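Short afifavidin (Afifella pfennigii, PDB 6HDT) binds biotin and 2-iminobiotin tightly and non-covalently, as a member of the bacterial dimeric avidins. Local coordinates at the interface of chains A and B. Coordinates in Å, arbitrary orientation; residue numbers count along the deposited sequence, not the author numbering. Chains: chain A/B, Short afifavidin.

Contact 1: the interface of chains A and B. Residues chain A 60, 62, 73-75, 86; chain B 63-65.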
ATOM      1  N   PRO A  60       8.453  -4.763  -8.727  1.00 16.75           N
ATOM      2  CA  PRO A  60       7.245  -5.457  -8.271  1.00 18.05           C
ATOM      3  C   PRO A  60       6.284  -4.514  -7.557  1.00 16.78           C
ATOM      4  O   PRO A  60       6.699  -3.574  -6.876  1.00 16.48           O
ATOM      5  CB  PRO A  60       7.778  -6.542  -7.326  1.00 20.74           C
ATOM      6  CG  PRO A  60       9.239  -6.654  -7.639  1.00 21.77           C
ATOM      7  CD  PRO A  60       9.676  -5.306  -8.105  1.00 17.11           C
ATOM      8  N   VAL A  62       2.506  -4.682  -5.162  1.00 18.31           N
ATOM      9  CA  VAL A  62       1.460  -5.458  -4.473  1.00 21.10           C
ATOM     10  C   VAL A  62       0.471  -4.556  -3.768  1.00 17.31           C
ATOM     11  O   VAL A  62       0.819  -3.498  -3.283  1.00 19.36           O
ATOM     12  CB  VAL A  62       2.032  -6.475  -3.468  1.00 23.52           C
ATOM     13  CG1 VAL A  62       3.038  -7.377  -4.167  1.00 24.10           C
ATOM     14  CG2 VAL A  62       2.624  -5.785  -2.256  1.00 30.58           C
ATOM     15  N   THR A  73       1.794  -0.878  -3.192  1.00 15.57           N
ATOM     16  CA  THR A  73       3.139  -0.512  -2.755  1.00 16.19           C
ATOM     17  C   THR A  73       4.197  -1.032  -3.709  1.00 15.37           C
ATOM     18  O   THR A  73       4.036  -2.111  -4.255  1.00 15.87           O
ATOM     19  CB  THR A  73       3.392  -1.059  -1.352  1.00 15.25           C
ATOM     20  OG1 THR A  73       2.456  -0.473  -0.462  1.00 17.65           O
ATOM     21  CG2 THR A  73       4.802  -0.759  -0.856  1.00 16.57           C
ATOM     22  N   VAL A  74       5.271  -0.261  -3.892  1.00 17.15           N
ATOM     23  CA  VAL A  74       6.454  -0.673  -4.648  1.00 16.72           C
ATOM     24  C   VAL A  74       7.693  -0.414  -3.760  1.00 15.88           C
ATOM     25  O   VAL A  74       7.931   0.703  -3.283  1.00 16.36           O
ATOM     26  CB  VAL A  74       6.620   0.120  -5.950  1.00 17.19           C
ATOM     27  CG1 VAL A  74       7.987  -0.142  -6.581  1.00 17.11           C
ATOM     28  CG2 VAL A  74       5.499  -0.180  -6.918  1.00 17.79           C
ATOM     29  N   ALA A  75       8.457  -1.466  -3.548  1.00 15.35           N
ATOM     30  CA  ALA A  75       9.755  -1.348  -2.893  1.00 18.32           C
ATOM     31  C   ALA A  75      10.842  -1.189  -3.976  1.00 21.10           C
ATOM     32  O   ALA A  75      10.926  -2.021  -4.896  1.00 22.01           O
ATOM     33  CB  ALA A  75       9.993  -2.591  -2.075  1.00 18.51           C
ATOM     34  N   VAL A  86      10.569   3.060  -0.400  1.00 16.28           N
ATOM     35  CA  VAL A  86       9.314   2.379  -0.675  1.00 15.87           C
ATOM     36  C   VAL A  86       8.247   3.434  -0.915  1.00 15.16           C
ATOM     37  O   VAL A  86       8.141   4.361  -0.138  1.00 15.37           O
ATOM     38  CB  VAL A  86       8.862   1.523   0.528  1.00 14.89           C
ATOM     39  CG1 VAL A  86       7.490   0.917   0.286  1.00 16.32           C
ATOM     40  CG2 VAL A  86       9.887   0.462   0.855  1.00 17.82           C
TER
ATOM     41  N   GLY B  63       1.773  -5.854   1.963  1.00 17.09           N
ATOM     42  CA  GLY B  63       2.671  -4.851   1.422  1.00 18.29           C
ATOM     43  C   GLY B  63       4.085  -5.330   1.213  1.00 18.06           C
ATOM     44  O   GLY B  63       4.316  -6.530   1.012  1.00 19.46           O
ATOM     45  N   LEU B  64       5.008  -4.374   1.170  1.00 17.89           N
ATOM     46  CA  LEU B  64       6.438  -4.683   0.952  1.00 16.46           C
ATOM     47  C   LEU B  64       7.314  -3.862   1.844  1.00 16.56           C
ATOM     48  O   LEU B  64       6.940  -2.804   2.284  1.00 17.87           O
ATOM     49  CB  LEU B  64       6.847  -4.405  -0.494  1.00 19.22           C
ATOM     50  CG  LEU B  64       6.097  -5.170  -1.593  1.00 21.30           C
ATOM     51  CD1 LEU B  64       6.358  -4.569  -2.966  1.00 20.73           C
ATOM     52  CD2 LEU B  64       6.460  -6.643  -1.613  1.00 21.05           C
ATOM     53  N   THR B  65       8.541  -4.363   2.087  1.00 18.03           N
ATOM     54  CA  THR B  65       9.523  -3.622   2.848  1.00 22.45           C
ATOM     55  C   THR B  65      10.866  -3.614   2.152  1.00 24.91           C
ATOM     56  O   THR B  65      11.159  -4.460   1.320  1.00 28.14           O
ATOM     57  CB  THR B  65       9.769  -4.218   4.260  1.00 27.54           C
ATOM     58  OG1 THR B  65      10.259  -5.553   4.145  1.00 30.36           O
ATOM     59  CG2 THR B  65       8.498  -4.236   5.049  1.00 32.50           C
TER

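Contact 2: the interface of chains A and B. Residues chain A 73, 86, 88, 107-108; chain B 71-72, 88-90.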
ATOM      1  N   THR A  73       1.794  -0.878  -3.192  1.00 15.57           N
ATOM      2  CA  THR A  73       3.139  -0.512  -2.755  1.00 16.19           C
ATOM      3  C   THR A  73       4.197  -1.032  -3.709  1.00 15.37           C
ATOM      4  O   THR A  73       4.036  -2.111  -4.255  1.00 15.87           O
ATOM      5  CB  THR A  73       3.392  -1.059  -1.352  1.00 15.25           C
ATOM      6  OG1 THR A  73       2.456  -0.473  -0.462  1.00 17.65           O
ATOM      7  CG2 THR A  73       4.802  -0.759  -0.856  1.00 16.57           C
ATOM      8  N   VAL A  86      10.569   3.060  -0.400  1.00 16.28           N
ATOM      9  CA  VAL A  86       9.314   2.379  -0.675  1.00 15.87           C
ATOM     10  C   VAL A  86       8.247   3.434  -0.915  1.00 15.16           C
ATOM     11  O   VAL A  86       8.141   4.361  -0.138  1.00 15.37           O
ATOM     12  CB  VAL A  86       8.862   1.523   0.528  1.00 14.89           C
ATOM     13  CG1 VAL A  86       7.490   0.917   0.286  1.00 16.32           C
ATOM     14  CG2 VAL A  86       9.887   0.462   0.855  1.00 17.82           C
ATOM     15  N   SER A  88       3.878   3.969  -1.507  1.00 17.03           N
ATOM     16  CA  SER A  88       2.521   3.435  -1.616  1.00 12.65           C
ATOM     17  C   SER A  88       1.632   4.475  -2.247  1.00 12.85           C
ATOM     18  O   SER A  88       1.701   5.628  -1.918  1.00 13.60           O
ATOM     19  CB  SER A  88       1.944   3.021  -0.272  1.00 14.51           C
ATOM     20  OG  SER A  88       2.846   2.118   0.452  1.00 15.73           O
ATOM     21  N   ASN A 107       2.798   8.277  -0.864  1.00 15.64           N
ATOM     22  CA  ASN A 107       3.839   8.575   0.095  1.00 14.10           C
ATOM     23  C   ASN A 107       5.045   7.726  -0.237  1.00 15.95           C
ATOM     24  O   ASN A 107       4.877   6.589  -0.617  1.00 15.12           O
ATOM     25  CB  ASN A 107       3.352   8.197   1.488  1.00 17.56           C
ATOM     26  CG  ASN A 107       2.309   9.150   2.039  1.00 15.81           C
ATOM     27  OD1 ASN A 107       2.473  10.366   1.995  1.00 19.97           O
ATOM     28  ND2 ASN A 107       1.221   8.589   2.543  1.00 15.23           N
ATOM     29  N   LEU A 108       6.255   8.262  -0.004  1.00 18.13           N
ATOM     30  CA  LEU A 108       7.502   7.605  -0.335  1.00 16.35           C
ATOM     31  C   LEU A 108       8.440   7.737   0.852  1.00 15.77           C
ATOM     32  O   LEU A 108       8.857   8.849   1.179  1.00 16.71           O
ATOM     33  CB  LEU A 108       8.128   8.302  -1.523  1.00 17.40           C
ATOM     34  CG  LEU A 108       9.410   7.781  -2.177  1.00 21.35           C
ATOM     35  CD1 LEU A 108       9.537   8.481  -3.515  1.00 26.49           C
ATOM     36  CD2 LEU A 108      10.674   8.006  -1.353  1.00 21.57           C
TER
ATOM     37  N   GLY B  71       5.608  -0.265   3.254  1.00 15.51           N
ATOM     38  CA  GLY B  71       4.342   0.240   2.744  1.00 14.72           C
ATOM     39  C   GLY B  71       3.343  -0.887   2.851  1.00 15.25           C
ATOM     40  O   GLY B  71       3.678  -2.021   2.559  1.00 17.58           O
ATOM     41  N   PHE B  72       2.085  -0.587   3.185  1.00 14.60           N
ATOM     42  CA  PHE B  72       1.104  -1.671   3.229  1.00 14.37           C
ATOM     43  C   PHE B  72      -0.276  -1.125   3.036  1.00 14.80           C
ATOM     44  O   PHE B  72      -0.531   0.055   3.281  1.00 15.75           O
ATOM     45  CB  PHE B  72       1.242  -2.568   4.492  1.00 16.18           C
ATOM     46  CG  PHE B  72       1.039  -1.841   5.804  1.00 17.15           C
ATOM     47  CD1 PHE B  72       2.091  -1.218   6.455  1.00 19.12           C
ATOM     48  CD2 PHE B  72      -0.220  -1.785   6.383  1.00 19.01           C
ATOM     49  CE1 PHE B  72       1.897  -0.562   7.652  1.00 20.95           C
ATOM     50  CE2 PHE B  72      -0.425  -1.125   7.573  1.00 17.20           C
ATOM     51  CZ  PHE B  72       0.637  -0.512   8.214  1.00 20.98           C
ATOM     52  N   SER B  88      -3.712   2.942   2.514  1.00 14.73           N
ATOM     53  CA  SER B  88      -2.301   2.527   2.496  1.00 16.21           C
ATOM     54  C   SER B  88      -1.496   3.380   3.458  1.00 15.68           C
ATOM     55  O   SER B  88      -1.696   4.598   3.531  1.00 15.83           O
ATOM     56  CB  SER B  88      -1.656   2.618   1.099  1.00 18.92           C
ATOM     57  OG  SER B  88      -2.316   1.845   0.112  1.00 17.00           O
ATOM     58  N   TRP B  89      -0.566   2.716   4.161  1.00 15.99           N
ATOM     59  CA  TRP B  89       0.388   3.340   5.030  1.00 17.28           C
ATOM     60  C   TRP B  89       1.798   3.197   4.438  1.00 16.96           C
ATOM     61  O   TRP B  89       2.153   2.144   3.873  1.00 17.54           O
ATOM     62  CB  TRP B  89       0.447   2.588   6.369  1.00 17.49           C
ATOM     63  CG  TRP B  89      -0.776   2.671   7.266  1.00 17.90           C
ATOM     64  CD1 TRP B  89      -0.896   3.423   8.408  1.00 17.10           C
ATOM     65  CD2 TRP B  89      -2.004   1.936   7.149  1.00 15.34           C
ATOM     66  NE1 TRP B  89      -2.087   3.204   9.014  1.00 17.70           N
ATOM     67  CE2 TRP B  89      -2.804   2.305   8.264  1.00 20.12           C
ATOM     68  CE3 TRP B  89      -2.483   0.959   6.262  1.00 16.20           C
ATOM     69  CZ2 TRP B  89      -4.049   1.756   8.490  1.00 17.88           C
ATOM     70  CZ3 TRP B  89      -3.757   0.456   6.468  1.00 18.00           C
ATOM     71  CH2 TRP B  89      -4.514   0.847   7.578  1.00 18.68           C
ATOM     72  N   THR B  90       2.616   4.225   4.626  1.00 16.43           N
ATOM     73  CA  THR B  90       4.017   4.142   4.216  1.00 15.48           C
ATOM     74  C   THR B  90       4.847   4.769   5.301  1.00 16.71           C
ATOM     75  O   THR B  90       4.452   5.812   5.839  1.00 16.07           O
ATOM     76  CB  THR B  90       4.239   4.905   2.890  1.00 15.74           C
ATOM     77  OG1 THR B  90       3.217   4.544   1.960  1.00 16.24           O
ATOM     78  CG2 THR B  90       5.510   4.570   2.263  1.00 15.22           C
TER
HETATM   79  O   HOH W   1       0.595   5.698   2.218  1.00 16.76           O

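Contact 1: the interface of chains A and B
B:Leu64 on strand 58-66 meets A:Val62, A:Thr73 and A:Ala75 on strands 58-66 and 69-75, all with extended backbones that send alternate side chains towards the partner chain, while B:Gly63 is stretched almost flat at phi/psi -169°/-158°. With its CG anti to its own carbonyl carbon (chi1 -59°), B:Leu64 leans over the two strands of chain A as a fork. The branch point CG packs against methyl CG2 of A:Val62 at 3.6 Å, and branch CD2 lies beside the same methyl at 4.0 Å. Branch CD1 goes further, settling over the backbone between A:Thr73 and A:Ala75, with the A:Thr73 carbonyl O 3.6 Å away. The stem of the leucine is met by A:Ala75, whose CB touches CB of B:Leu64 at 4.0 Å. The A:Thr73 side chain runs antiparallel alongside that of B:Leu64, its methyl CG2 turned to the leucine and its hydroxyl away. In A:Val62, CG2 takes the crowded position between backbone N and carbonyl carbon, and this same methyl reaches CA of B:Gly63 at 3.8 Å. Each residue type suits its place: the long, branched leucine spans from A:Val62 to the 73-75 backbone, the beta-branched valine holds its methyl in a set place beside the strand, and alanine is short enough to sit against the leucine stem. An alanine in place of B:Leu64 would probably leave the A:Val62 methyl without its leucine partner and open a gap over the A:Thr73 to A:Ala75 backbone. Repeated by the two-fold symmetry, this patch is an apolar packing contact that probably helps to hold the avidin dimer together.

Contact 2: the interface of chains A and B
A:Ser88 and B:Thr90 bring their hydroxyls together across the boundary, OG to OG1 at 2.9 Å, but the geometry makes this a weak hydrogen bond. A weak bond from the same OG to the carbonyl O of B:Trp89 is the alternative, since the serine has one hydrogen to give. Within chain A this OG, swung beside its own backbone N (chi1 -52°), is also hydrogen-bonded to OG1 of A:Thr73 at 2.8 Å, in a direction not settled, which helps to fix its rotation.

Water adds a bridge. The amide ND2 of A:Asn107 bonds water 1 at 3.0 Å in a nearly straight line (165° at H), and the water bonds OG1 of B:Thr90 at 2.9 Å, with a weak link to the carbonyl O of B:Ser88. Asparagine is long enough to reach the water while its CB packs on the threonine.

Van der Waals packing completes the patch. CB of A:Asn107 lies 3.7 Å from CB of B:Thr90. Threonine suits its place by offering a hydroxyl to serine and water and its methyl CG2 to the backbone carbonyls of A:Val86 and A:Asn107. B:Gly71, lacking a side chain, lets methyl CG2 of A:Thr73 approach its CA to 3.8 Å. A:Ser88 and B:Ser88 meet CB to CB at 3.9 Å, a closeness that their small size allows.

Strands 69-75, 85-96 and 99-110 of the avidin beta-barrel supply the chain A residues, and strands 69-75 and 85-96 the chain B residues, so barrel wall packs on barrel wall.

The C-alpha centres of contact 1 and contact 2 lie about 7 Å apart, and A:Thr73 and A:Val86 belong to both, so they are neighbouring parts of one continuous interface. Apolar packing in contact 1 is joined by weak direct and water-mediated polar contacts in contact 2. The meeting of A:Ser88 with B:Ser88 suggests that contact 2 lies near the two-fold axis. Strand 85-96 also carries the biotin-binding residues A:Ser85 and A:Thr87, which alternate with A:Val86 and A:Ser88 of the interface, so the wall that joins the subunits probably also helps to shape the biotin pocket.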